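Local coordinates for alpha-galactosidase 1 (Saccharomyces cerevisiae, PDB 3LRK), which hydrolyses terminal, non-reducing alpha-D-galactose residues from alpha-D-galactosides such as galactose oligosaccharides, galactomannans and galactolipids, at residues L387-N399 with T437-P449. The protein carries 1 engineered substitution. Sequence-based numbering, arbitrary orientation.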
loop_
_atom_site.group_PDB
_atom_site.type_symbol
_atom_site.label_atom_id
_atom_site.label_comp_id
_atom_site.label_asym_id
_atom_site.label_seq_id
_atom_site.Cartn_x
_atom_site.Cartn_y
_atom_site.Cartn_z
ATOM N N LEU A 387 19.639 4.658 35.860
ATOM C CA LEU A 387 18.446 5.260 36.468
ATOM C C LEU A 387 18.657 5.611 37.941
ATOM O O LEU A 387 17.917 6.414 38.510
ATOM C CB LEU A 387 17.210 4.357 36.301
ATOM C CG LEU A 387 16.612 4.151 34.898
ATOM C CD1 LEU A 387 15.195 3.591 35.002
ATOM C CD2 LEU A 387 16.604 5.437 34.093
ATOM N N THR A 388 19.683 5.003 38.531
ATOM C CA THR A 388 20.021 5.152 39.946
ATOM C C THR A 388 21.104 6.221 40.159
ATOM O O THR A 388 21.345 6.652 41.291
ATOM C CB THR A 388 20.454 3.776 40.515
ATOM O OG1 THR A 388 19.285 2.975 40.726
ATOM C CG2 THR A 388 21.214 3.899 41.828
ATOM N N SER A 389 21.735 6.657 39.069
ATOM C CA SER A 389 22.828 7.633 39.123
ATOM C C SER A 389 22.371 9.060 38.884
ATOM O O SER A 389 21.274 9.299 38.370
ATOM C CB SER A 389 23.908 7.289 38.096
ATOM O OG SER A 389 24.479 6.025 38.361
ATOM N N THR A 390 23.234 10.007 39.253
ATOM C CA THR A 390 23.002 11.427 39.002
ATOM C C THR A 390 23.794 11.849 37.760
ATOM O O THR A 390 24.945 11.439 37.577
ATOM C CB THR A 390 23.358 12.280 40.253
ATOM O OG1 THR A 390 22.467 11.934 41.319
ATOM C CG2 THR A 390 23.234 13.776 39.976
ATOM N N TRP A 391 23.156 12.644 36.899
ATOM C CA TRP A 391 23.757 13.056 35.629
ATOM C C TRP A 391 23.880 14.563 35.547
ATOM O O TRP A 391 22.923 15.277 35.838
ATOM C CB TRP A 391 22.929 12.540 34.444
ATOM C CG TRP A 391 22.937 11.044 34.336
ATOM C CD1 TRP A 391 22.227 10.164 35.104
ATOM C CD2 TRP A 391 23.708 10.251 33.423
ATOM N NE1 TRP A 391 22.506 8.873 34.726
ATOM C CE2 TRP A 391 23.410 8.897 33.696
ATOM C CE3 TRP A 391 24.620 10.553 32.401
ATOM C CZ2 TRP A 391 23.986 7.842 32.978
ATOM C CZ3 TRP A 391 25.194 9.506 31.689
ATOM C CH2 TRP A 391 24.875 8.166 31.985
ATOM N N ASP A 392 25.058 15.035 35.148
ATOM C CA ASP A 392 25.279 16.454 34.898
ATOM C C ASP A 392 24.715 16.839 33.537
ATOM O O ASP A 392 24.953 16.148 32.544
ATOM C CB ASP A 392 26.769 16.787 34.962
ATOM C CG ASP A 392 27.311 16.783 36.392
ATOM O OD1 ASP A 392 26.503 16.870 37.339
ATOM O OD2 ASP A 392 28.549 16.695 36.557
ATOM N N ILE A 393 23.957 17.930 33.513
ATOM C CA ILE A 393 23.351 18.439 32.289
ATOM C C ILE A 393 24.268 19.491 31.680
ATOM O O ILE A 393 24.658 20.449 32.354
ATOM C CB ILE A 393 21.960 19.066 32.552
ATOM C CG1 ILE A 393 21.054 18.086 33.311
ATOM C CG2 ILE A 393 21.300 19.524 31.237
ATOM C CD1 ILE A 393 19.803 18.719 33.890
ATOM N N TYR A 394 24.619 19.301 30.410
ATOM C CA TYR A 394 25.366 20.296 29.661
ATOM C C TYR A 394 24.502 20.866 28.535
ATOM O O TYR A 394 23.880 20.110 27.783
ATOM C CB TYR A 394 26.638 19.685 29.079
ATOM C CG TYR A 394 27.727 19.410 30.088
ATOM C CD1 TYR A 394 27.642 18.323 30.959
ATOM C CD2 TYR A 394 28.853 20.227 30.160
ATOM C CE1 TYR A 394 28.650 18.064 31.888
ATOM C CE2 TYR A 394 29.869 19.973 31.084
ATOM C CZ TYR A 394 29.759 18.893 31.939
ATOM O OH TYR A 394 30.751 18.639 32.855
ATOM N N ASP A 395 24.475 22.193 28.431
ATOM C CA ASP A 395 23.783 22.897 27.347
ATOM C C ASP A 395 24.721 22.952 26.150
ATOM O O ASP A 395 25.731 23.665 26.174
ATOM C CB ASP A 395 23.377 24.314 27.796
ATOM C CG ASP A 395 22.593 25.094 26.724
ATOM O OD1 ASP A 395 22.515 24.651 25.554
ATOM O OD2 ASP A 395 22.051 26.173 27.064
ATOM N N LEU A 396 24.377 22.205 25.100
ATOM C CA LEU A 396 25.214 22.131 23.899
ATOM C C LEU A 396 25.221 23.430 23.083
ATOM O O LEU A 396 26.060 23.599 22.194
ATOM C CB LEU A 396 24.809 20.930 23.023
ATOM C CG LEU A 396 25.078 19.530 23.599
ATOM C CD1 LEU A 396 24.310 18.441 22.844
ATOM C CD2 LEU A 396 26.563 19.193 23.632
ATOM N N TRP A 397 24.295 24.344 23.384
ATOM C CA TRP A 397 24.255 25.638 22.689
ATOM C C TRP A 397 24.956 26.786 23.432
ATOM O O TRP A 397 25.105 27.886 22.896
ATOM C CB TRP A 397 22.831 25.997 22.241
ATOM C CG TRP A 397 22.486 25.246 20.982
ATOM C CD1 TRP A 397 21.656 24.163 20.869
ATOM C CD2 TRP A 397 23.019 25.485 19.672
ATOM N NE1 TRP A 397 21.626 23.728 19.562
ATOM C CE2 TRP A 397 22.454 24.520 18.808
ATOM C CE3 TRP A 397 23.918 26.425 19.143
ATOM C CZ2 TRP A 397 22.753 24.470 17.443
ATOM C CZ3 TRP A 397 24.212 26.377 17.780
ATOM C CH2 TRP A 397 23.633 25.402 16.949
ATOM N N ALA A 398 25.413 26.503 24.648
ATOM C CA ALA A 398 26.230 27.447 25.408
ATOM C C ALA A 398 27.543 27.728 24.681
ATOM O O ALA A 398 28.062 26.873 23.952
ATOM C CB ALA A 398 26.503 26.911 26.792
ATOM N N ASN A 399 28.068 28.934 24.878
ATOM C CA ASN A 399 29.355 29.341 24.309
ATOM C C ASN A 399 29.378 29.348 22.781
ATOM O O ASN A 399 30.415 29.094 22.170
ATOM C CB ASN A 399 30.505 28.476 24.855
ATOM C CG ASN A 399 30.527 28.410 26.373
ATOM O OD1 ASN A 399 30.134 29.358 27.056
ATOM N ND2 ASN A 399 30.992 27.285 26.907
ATOM N N THR A 437 36.376 21.903 26.723
ATOM C CA THR A 437 35.193 22.708 27.040
ATOM C C THR A 437 34.371 23.070 25.794
ATOM O O THR A 437 33.136 23.141 25.845
ATOM C CB THR A 437 35.605 23.989 27.826
ATOM O OG1 THR A 437 36.300 23.605 29.023
ATOM C CG2 THR A 437 34.387 24.838 28.208
ATOM N N ARG A 438 35.063 23.275 24.678
ATOM C CA ARG A 438 34.416 23.680 23.434
ATOM C C ARG A 438 33.513 22.597 22.830
ATOM O O ARG A 438 32.627 22.908 22.031
ATOM C CB ARG A 438 35.459 24.148 22.419
ATOM C CG ARG A 438 36.247 25.366 22.880
ATOM C CD ARG A 438 37.243 25.844 21.828
ATOM N NE ARG A 438 38.206 24.817 21.419
ATOM C CZ ARG A 438 39.269 24.439 22.125
ATOM N NH1 ARG A 438 39.527 24.988 23.307
ATOM N NH2 ARG A 438 40.078 23.500 21.651
ATOM N N LEU A 439 33.723 21.342 23.229
ATOM C CA LEU A 439 32.949 20.220 22.682
ATOM C C LEU A 439 31.798 19.738 23.578
ATOM O O LEU A 439 31.003 18.894 23.165
ATOM C CB LEU A 439 33.870 19.043 22.324
ATOM C CG LEU A 439 35.084 19.272 21.413
ATOM C CD1 LEU A 439 35.764 17.952 21.126
ATOM C CD2 LEU A 439 34.708 19.975 20.110
ATOM N N PHE A 440 31.703 20.266 24.796
ATOM C CA PHE A 440 30.680 19.812 25.742
ATOM C C PHE A 440 29.608 20.851 26.052
ATOM O O PHE A 440 28.542 20.513 26.571
ATOM C CB PHE A 440 31.323 19.297 27.041
ATOM C CG PHE A 440 31.970 17.953 26.900
ATOM C CD1 PHE A 440 33.343 17.844 26.714
ATOM C CD2 PHE A 440 31.201 16.788 26.935
ATOM C CE1 PHE A 440 33.947 16.599 26.571
ATOM C CE2 PHE A 440 31.792 15.536 26.789
ATOM C CZ PHE A 440 33.174 15.442 26.613
ATOM N N GLY A 441 29.884 22.105 25.706
ATOM C CA GLY A 441 29.044 23.219 26.119
ATOM C C GLY A 441 29.271 23.519 27.591
ATOM O O GLY A 441 30.358 23.281 28.120
ATOM N N GLN A 442 28.235 24.018 28.254
ATOM C CA GLN A 442 28.337 24.444 29.645
ATOM C C GLN A 442 27.422 23.626 30.553
ATOM O O GLN A 442 26.241 23.444 30.255
ATOM C CB GLN A 442 27.989 25.930 29.759
ATOM C CG GLN A 442 28.233 26.555 31.123
ATOM C CD GLN A 442 29.537 27.344 31.204
ATOM O OE1 GLN A 442 30.460 27.160 30.396
ATOM N NE2 GLN A 442 29.615 28.231 32.191
ATOM N N LYS A 443 27.980 23.147 31.663
ATOM C CA LYS A 443 27.199 22.499 32.712
ATOM C C LYS A 443 26.246 23.518 33.337
ATOM O O LYS A 443 26.664 24.602 33.748
ATOM C CB LYS A 443 28.116 21.882 33.773
ATOM C CG LYS A 443 27.371 21.087 34.845
ATOM C CD LYS A 443 28.319 20.512 35.869
ATOM C CE LYS A 443 27.623 20.303 37.198
ATOM N NZ LYS A 443 28.547 19.672 38.178
ATOM N N ILE A 444 24.965 23.164 33.391
ATOM C CA ILE A 444 23.911 24.071 33.849
ATOM C C ILE A 444 23.156 23.504 35.048
ATOM O O ILE A 444 22.264 24.151 35.596
ATOM C CB ILE A 444 22.893 24.400 32.717
ATOM C CG1 ILE A 444 22.234 23.117 32.174
ATOM C CG2 ILE A 444 23.561 25.222 31.610
ATOM C CD1 ILE A 444 20.906 23.345 31.493
ATOM N N GLY A 445 23.514 22.289 35.443
ATOM C CA GLY A 445 22.833 21.607 36.531
ATOM C C GLY A 445 23.045 20.110 36.501
ATOM O O GLY A 445 23.986 19.605 35.876
ATOM N N SER A 446 22.160 19.399 37.187
ATOM C CA SER A 446 22.261 17.957 37.292
ATOM C C SER A 446 20.875 17.355 37.451
ATOM O O SER A 446 19.957 18.021 37.933
ATOM C CB SER A 446 23.152 17.571 38.472
ATOM O OG SER A 446 22.522 17.896 39.695
ATOM N N LEU A 447 20.733 16.099 37.034
ATOM C CA LEU A 447 19.467 15.384 37.130
ATOM C C LEU A 447 19.650 14.139 37.986
ATOM O O LEU A 447 20.438 13.256 37.647
ATOM C CB LEU A 447 18.945 15.000 35.739
ATOM C CG LEU A 447 17.445 15.080 35.423
ATOM C CD1 LEU A 447 17.155 14.376 34.104
ATOM C CD2 LEU A 447 16.555 14.522 36.523
ATOM N N SER A 448 18.915 14.089 39.094
ATOM C CA SER A 448 18.963 12.975 40.037
ATOM C C SER A 448 17.782 12.034 39.802
ATOM O O SER A 448 16.784 12.436 39.198
ATOM C CB SER A 448 18.917 13.496 41.484
ATOM O OG SER A 448 19.891 14.497 41.709
ATOM N N PRO A 449 17.881 10.780 40.281
ATOM C CA PRO A 449 16.707 9.914 40.243
ATOM C C PRO A 449 15.497 10.585 40.898
ATOM O O PRO A 449 15.657 11.379 41.834
ATOM C CB PRO A 449 17.146 8.702 41.064
ATOM C CG PRO A 449 18.608 8.659 40.905
ATOM C CD PRO A 449 19.048 10.090 40.862
#
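The Y394 ring carries K443 CB over one face, offset toward the rim, in a CH-pi contact 3.9 Å from CB to the ring centroid. G441 O lies at the ring edge, in its plane. Y394 CD2 also meets F440 CB at 4.1 Å. Y394 CG sits beside the backbone N (chi1 -73°), which places the ring by the start of strand 442-447. With an alanine here, K443 would probably lose its aromatic cover and a gap would open next to F440. L447 O lies at the W391 ring edge, near its plane. The N399 and Q442 amides stand almost perpendicular, 85° between planes.

Strands 391-395 and 442-447 pair antiparallel in the C-terminal beta sandwich. Strand 461-469 flanks 391-395 on its other side. A beta bulge sets I444 and G445 opposite I393: I393 O accepts from I444 N, and I393 N donates to G445 O. I393 CG2 packs on I444 CG1 at 3.8 Å.

The extended K443 chain crosses D392 obliquely and forms a weak salt bridge, NZ to D392 OD2, 3.4 Å. D392 OD1 has a weak hydrogen bond to S470 OG.

D395 O takes A398 N and Q442 N from opposite faces of its plane. D395 OD1 accepts from W397 N at 2.8 Å, an Asx turn. G441 has positive phi and sets its CA 3.3 Å from D395 O, a CA-H...O contact.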